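Local coordinates for SufC protein (PDB 2D2E), which binds and hydrolyses ATP as a cytoplasmic ABC-type ATPase, probably powering iron-sulfur cluster assembly in the Suf system, at residues R7-S12 against T17-V22; R59-I62 against E67-L70; L109-E112 against A116-W119. One frame throughout, in Å; residues are numbered along the deposited sequence.

Contact 1 (R7-S12 against T17-V22); sequences RDLWAS and TILKGV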
# COMPACT_ATOMS: atom_id res chain seq x y z
N ARG A 7 13.19 -10.05 2.91
CA ARG A 7 14.24 -11.03 2.73
C ARG A 7 14.05 -12.32 3.53
O ARG A 7 14.02 -12.31 4.76
CB ARG A 7 15.58 -10.42 3.10
CG ARG A 7 16.76 -11.38 3.04
CD ARG A 7 17.19 -11.57 1.60
NE ARG A 7 18.41 -12.37 1.50
CZ ARG A 7 18.44 -13.65 1.11
NH1 ARG A 7 17.31 -14.28 0.78
NH2 ARG A 7 19.60 -14.30 1.05
N ASP A 8 13.93 -13.43 2.81
CA ASP A 8 13.78 -14.78 3.40
C ASP A 8 12.78 -14.77 4.54
O ASP A 8 13.08 -15.25 5.64
CB ASP A 8 15.14 -15.28 3.87
CG ASP A 8 15.15 -16.69 4.38
OD1 ASP A 8 14.51 -17.57 3.75
OD2 ASP A 8 15.80 -16.95 5.42
N LEU A 9 11.59 -14.24 4.28
CA LEU A 9 10.58 -14.12 5.32
C LEU A 9 9.71 -15.35 5.52
O LEU A 9 9.10 -15.84 4.58
CB LEU A 9 9.68 -12.91 5.03
CG LEU A 9 8.69 -12.55 6.12
CD1 LEU A 9 9.45 -12.06 7.36
CD2 LEU A 9 7.75 -11.46 5.63
N TRP A 10 9.69 -15.85 6.75
CA TRP A 10 8.86 -16.99 7.12
C TRP A 10 7.96 -16.53 8.23
O TRP A 10 8.42 -15.90 9.19
CB TRP A 10 9.73 -18.17 7.60
CG TRP A 10 10.61 -18.72 6.54
CD1 TRP A 10 11.76 -18.17 6.06
CD2 TRP A 10 10.38 -19.90 5.78
NE1 TRP A 10 12.26 -18.93 5.04
CE2 TRP A 10 11.42 -20.00 4.84
CE3 TRP A 10 9.37 -20.89 5.78
CZ2 TRP A 10 11.52 -21.05 3.92
CZ3 TRP A 10 9.46 -21.93 4.87
CH2 TRP A 10 10.52 -22.00 3.95
N ALA A 11 6.66 -16.80 8.12
CA ALA A 11 5.73 -16.35 9.14
C ALA A 11 4.57 -17.32 9.29
O ALA A 11 4.26 -18.07 8.37
CB ALA A 11 5.20 -14.96 8.78
N SER A 12 3.96 -17.30 10.46
CA SER A 12 2.82 -18.17 10.73
C SER A 12 1.73 -17.43 11.51
O SER A 12 1.96 -16.33 12.01
CB SER A 12 3.30 -19.41 11.50
OG SER A 12 4.32 -19.09 12.43
N THR A 17 2.13 -22.23 9.26
CA THR A 17 3.04 -21.45 8.41
C THR A 17 2.36 -20.97 7.14
O THR A 17 1.91 -21.79 6.32
CB THR A 17 4.28 -22.27 8.01
OG1 THR A 17 4.93 -22.77 9.18
CG2 THR A 17 5.28 -21.39 7.24
N ILE A 18 2.28 -19.65 6.97
CA ILE A 18 1.65 -19.11 5.77
C ILE A 18 2.67 -18.51 4.80
O ILE A 18 2.50 -18.67 3.59
CB ILE A 18 0.56 -18.05 6.11
CG1 ILE A 18 1.17 -16.83 6.80
CG2 ILE A 18 -0.52 -18.69 6.98
CD1 ILE A 18 1.55 -17.04 8.22
N LEU A 19 3.70 -17.84 5.29
CA LEU A 19 4.73 -17.30 4.39
C LEU A 19 5.93 -18.24 4.45
O LEU A 19 6.44 -18.56 5.54
CB LEU A 19 5.14 -15.87 4.76
CG LEU A 19 4.05 -14.80 4.68
CD1 LEU A 19 4.68 -13.41 4.89
CD2 LEU A 19 3.34 -14.87 3.33
N LYS A 20 6.35 -18.69 3.28
CA LYS A 20 7.41 -19.67 3.19
C LYS A 20 8.64 -19.23 2.43
O LYS A 20 9.00 -19.82 1.42
CB LYS A 20 6.83 -20.95 2.57
CG LYS A 20 5.72 -21.57 3.43
CD LYS A 20 4.96 -22.68 2.70
CE LYS A 20 3.91 -23.29 3.61
NZ LYS A 20 3.01 -24.22 2.86
N GLY A 21 9.29 -18.17 2.93
CA GLY A 21 10.51 -17.67 2.32
C GLY A 21 10.26 -16.65 1.22
O GLY A 21 10.61 -16.86 0.07
N VAL A 22 9.64 -15.54 1.62
CA VAL A 22 9.31 -14.46 0.70
C VAL A 22 10.53 -13.60 0.43
O VAL A 22 11.19 -13.16 1.35
CB VAL A 22 8.21 -13.56 1.30
CG1 VAL A 22 7.93 -12.37 0.35
CG2 VAL A 22 6.92 -14.35 1.51
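Strands 9-12 and 17-22 run antiparallel, their axes 173° apart and 4.5 Å at closest approach, with A11 facing I18 and L19 in a classic bulge and L9 facing G21 and V22 in a G1 bulge. Each bulge gives one carbonyl two donors: L9 O takes V22 N at 3.0 Å and G21 N at 2.9 Å, the latter from above the carbonyl plane, while A11 O takes L19 N and I18 N. On one face the W10 indole lies over the other strand: with CG anti to the carbonyl carbon (chi1 -65°), it covers G21 N and K20 CA. G21 CA sits 3.7 Å from the centroid of the five-membered ring in a CH-pi contact, and W10 CZ3 meets K20 CB at 3.6 Å. W10 NE1 donates in the ring plane to D8 OD1 at 2.9 Å, helping hold the indole's turn. On the other face L9 CD2 touches L19 CD1 at 3.7 Å and A11 CB packs on L19 CB; L9, A11 and L19 continue onto helix 42-50. This beta hairpin, interrupted by classic and G1 bulges, belongs to the antiparallel sheet of an ABC ATPase, with L19 beside the Walker A P-loop.

Contact 2 (R59-I62 against E67-L70); sequences RGEI and ENIL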
# COMPACT_ATOMS: atom_id res chain seq x y z
N ARG A 59 11.48 -16.32 10.59
CA ARG A 59 12.79 -16.07 10.02
C ARG A 59 12.64 -14.92 9.03
O ARG A 59 11.52 -14.62 8.60
CB ARG A 59 13.27 -17.34 9.30
CG ARG A 59 14.56 -17.16 8.54
CD ARG A 59 14.87 -18.35 7.64
NE ARG A 59 15.36 -19.50 8.38
CZ ARG A 59 16.40 -20.24 8.00
NH1 ARG A 59 17.07 -19.93 6.89
NH2 ARG A 59 16.78 -21.28 8.74
N GLY A 60 13.75 -14.27 8.70
CA GLY A 60 13.71 -13.18 7.73
C GLY A 60 13.80 -11.76 8.26
O GLY A 60 13.85 -11.51 9.46
N GLU A 61 13.82 -10.82 7.32
CA GLU A 61 13.89 -9.40 7.65
C GLU A 61 13.09 -8.59 6.64
O GLU A 61 12.76 -9.08 5.56
CB GLU A 61 15.33 -8.90 7.54
CG GLU A 61 16.30 -9.45 8.54
CD GLU A 61 17.66 -8.82 8.35
OE1 GLU A 61 18.24 -9.00 7.26
OE2 GLU A 61 18.14 -8.14 9.27
N ILE A 62 12.76 -7.36 7.03
CA ILE A 62 12.09 -6.42 6.15
C ILE A 62 12.95 -5.15 6.32
O ILE A 62 12.98 -4.54 7.39
CB ILE A 62 10.64 -6.12 6.58
CG1 ILE A 62 9.78 -7.38 6.45
CG2 ILE A 62 10.07 -5.03 5.69
CD1 ILE A 62 8.30 -7.14 6.67
N GLU A 67 17.48 -0.44 6.89
CA GLU A 67 17.14 -0.77 8.27
C GLU A 67 16.03 -1.81 8.43
O GLU A 67 14.98 -1.71 7.80
CB GLU A 67 16.72 0.48 9.04
CG GLU A 67 17.60 1.68 8.87
CD GLU A 67 17.05 2.86 9.64
OE1 GLU A 67 17.02 2.79 10.88
OE2 GLU A 67 16.63 3.85 9.00
N ASN A 68 16.26 -2.78 9.31
CA ASN A 68 15.29 -3.84 9.59
C ASN A 68 14.15 -3.22 10.41
O ASN A 68 14.38 -2.64 11.47
CB ASN A 68 15.98 -4.96 10.39
CG ASN A 68 15.10 -6.20 10.60
OD1 ASN A 68 15.51 -7.15 11.28
ND2 ASN A 68 13.91 -6.21 10.02
N ILE A 69 12.92 -3.30 9.90
CA ILE A 69 11.79 -2.71 10.62
C ILE A 69 10.87 -3.72 11.28
O ILE A 69 9.87 -3.33 11.87
CB ILE A 69 10.93 -1.84 9.67
CG1 ILE A 69 10.30 -2.70 8.57
CG2 ILE A 69 11.78 -0.73 9.10
CD1 ILE A 69 9.33 -1.92 7.66
N LEU A 70 11.21 -5.01 11.20
CA LEU A 70 10.35 -6.03 11.78
C LEU A 70 10.09 -5.86 13.26
O LEU A 70 9.02 -6.23 13.74
CB LEU A 70 10.92 -7.43 11.52
CG LEU A 70 10.65 -8.04 10.15
CD1 LEU A 70 11.17 -9.47 10.11
CD2 LEU A 70 9.16 -8.01 9.86
O HOH W 1 15.21 -9.98 11.58
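I62 meets N68, I69 and L70 where the beta hairpin of strands 60-64 and 67-68 opens into the loop after its second strand, a mixed contact with a polar grip on one carbonyl and an apolar patch beside it. The two segments do not run antiparallel here: residues 67-70 veer off, the end-to-end directions 117° apart. I62 O is the polar focus. I69 N approaches it almost head-on at 2.8 Å, the C=O...N angle being 176°, while N68 ND2 comes from above the carbonyl plane at 3.3 Å, a longer bond. N68 reaches that oxygen because its CG stands anti to the backbone N (chi1 -173°), turning the amide back over the first strand. The other end of the amide faces a water, which donates to N68 OD1 and to G60 O, each at 2.9 Å, and so ties the amide to the backbone two residues before I62. The E61 side chain only crosses beside N68, its carboxylate turned steeply against the amide plane, with no hydrogen bond between them. Without the amide, as with an alanine here, the water is likely to lose one of its acceptors and I62 O to keep I69 N as its one donor across the contact. The apolar patch is close-fitting: I62 CD1 and L70 CD2 are 3.4 Å apart, tighter than usual for carbons, and I62 CG2 rests on I69 CG1 at 3.7 Å. L70 extends its other methyl, CD1, over the backbone to within 3.4 Å of G60 O. Strand 60-64 is flanked on its other side by strand 3-13, through the backbone pairing of E61 with R7, while I69 continues onto L64 of the same hairpin and L82 in the chain beyond helix 74-79.

Contact 3 (L109-E112 against A116-W119); sequences LGRE and AEFW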
# COMPACT_ATOMS: atom_id res chain seq x y z
N LEU A 109 3.96 13.60 11.83
CA LEU A 109 5.08 14.53 12.01
C LEU A 109 5.54 14.73 13.46
O LEU A 109 6.65 15.23 13.70
CB LEU A 109 4.73 15.88 11.37
CG LEU A 109 4.53 15.93 9.85
CD1 LEU A 109 4.13 17.33 9.39
CD2 LEU A 109 5.82 15.50 9.16
N GLY A 110 4.69 14.36 14.42
CA GLY A 110 5.04 14.52 15.83
C GLY A 110 5.01 15.96 16.34
O GLY A 110 5.67 16.29 17.33
N ARG A 111 4.25 16.82 15.68
CA ARG A 111 4.16 18.22 16.08
C ARG A 111 2.90 18.86 15.54
O ARG A 111 2.21 18.29 14.70
CB ARG A 111 5.37 18.99 15.55
CG ARG A 111 5.49 18.98 14.03
CD ARG A 111 6.52 19.98 13.54
NE ARG A 111 6.79 19.84 12.11
CZ ARG A 111 6.03 20.36 11.15
NH1 ARG A 111 4.94 21.07 11.45
NH2 ARG A 111 6.35 20.16 9.89
N GLU A 112 2.59 20.05 16.04
CA GLU A 112 1.42 20.75 15.55
C GLU A 112 1.76 21.17 14.12
O GLU A 112 2.93 21.31 13.77
CB GLU A 112 1.14 21.99 16.41
N ALA A 116 -1.26 27.39 7.72
CA ALA A 116 -0.54 27.66 6.48
C ALA A 116 0.12 26.42 5.89
O ALA A 116 -0.03 26.13 4.70
CB ALA A 116 0.50 28.76 6.70
N GLU A 117 0.85 25.69 6.72
CA GLU A 117 1.51 24.49 6.24
C GLU A 117 0.47 23.47 5.81
O GLU A 117 0.59 22.83 4.76
CB GLU A 117 2.38 23.87 7.36
CG GLU A 117 3.13 22.63 6.92
CD GLU A 117 3.90 21.94 8.05
OE1 GLU A 117 3.95 22.50 9.16
OE2 GLU A 117 4.45 20.84 7.82
N PHE A 118 -0.56 23.32 6.63
CA PHE A 118 -1.60 22.34 6.33
C PHE A 118 -2.26 22.64 4.99
O PHE A 118 -2.30 21.78 4.11
CB PHE A 118 -2.68 22.33 7.41
CG PHE A 118 -3.85 21.44 7.07
CD1 PHE A 118 -3.72 20.06 7.14
CD2 PHE A 118 -5.07 21.99 6.67
CE1 PHE A 118 -4.80 19.23 6.82
CE2 PHE A 118 -6.15 21.16 6.34
CZ PHE A 118 -6.01 19.76 6.43
N TRP A 119 -2.76 23.86 4.83
CA TRP A 119 -3.45 24.15 3.57
C TRP A 119 -2.56 24.21 2.35
O TRP A 119 -3.01 23.91 1.23
CB TRP A 119 -4.27 25.45 3.71
CG TRP A 119 -5.55 25.22 4.48
CD1 TRP A 119 -5.82 25.60 5.76
CD2 TRP A 119 -6.69 24.50 4.02
NE1 TRP A 119 -7.07 25.16 6.13
CE2 TRP A 119 -7.63 24.49 5.07
CE3 TRP A 119 -7.02 23.88 2.81
CZ2 TRP A 119 -8.88 23.87 4.96
CZ3 TRP A 119 -8.26 23.26 2.69
CH2 TRP A 119 -9.17 23.26 3.77
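E117 OE2 is gripped by two groups, R111 NH2 at 2.9 Å and the ammonium of K121, one turn further along helix 115-129. The other carboxylate oxygen, E117 OE1, takes R111 NH1, also at 2.9 Å, making an end-on, two-pronged salt bridge in which each oxygen has its own guanidinium nitrogen. Both oxygens use their syn lone pairs, and both lie near the guanidinium plane. The two flat groups are nonetheless turned 31° against each other, and the bonds are fairly straight, with an N-H...O angle of 164° from R111 NH2 to E117 OE2. The side chains come at each other from opposite directions. E117 is fully extended, CG anti to the backbone N (chi1 -178°), and points out from its helix; R111 starts with CG wedged between its backbone N and carbonyl carbon, then runs straight to NE. The arrangement spans a helix-loop-helix connection: helix 97-109 ends at L109, G110 leaves helical geometry with positive phi, and the chain passes through R111 and E112 before helix 115-129 begins. R111 therefore ties the connecting loop to the first turn of the next helix. R111 NH1 has a second acceptor in E112 O at 3.1 Å, a bond within the loop that helps fix the rotation of the guanidinium. L109 lays CD1 against one guanidinium face, toward the rim, and the same methyl lies 3.9 Å from E117 OE2. The two positive groups probably stabilise the charged carboxylate. On a different side of the helix, F118 packs back onto L101 and R102 of helix 97-109.

In the fold
Contacts 1 and 2 are neighbours in one antiparallel sheet, their centres about 12 Å apart, joined where strand 3-13 pairs with strand 60-64. R7 N lies 2.9 Å from E61 O and W10 N 2.9 Å from R59 O, both probable hydrogen bonds, and L9 CD1 packs on R59 O and L70 CD1. Contact 1 is the nearer to the nucleotide site, which holds no nucleotide here: the I18 side chain comes about 3 Å from that of the ADP-binding residue T44, whereas the I62 side chain of contact 2 is about 10 Å from it. Contact 3 stands apart, about 38 Å from contact 1 and 31 Å from contact 2 between centres, across the chain's centre from contact 1.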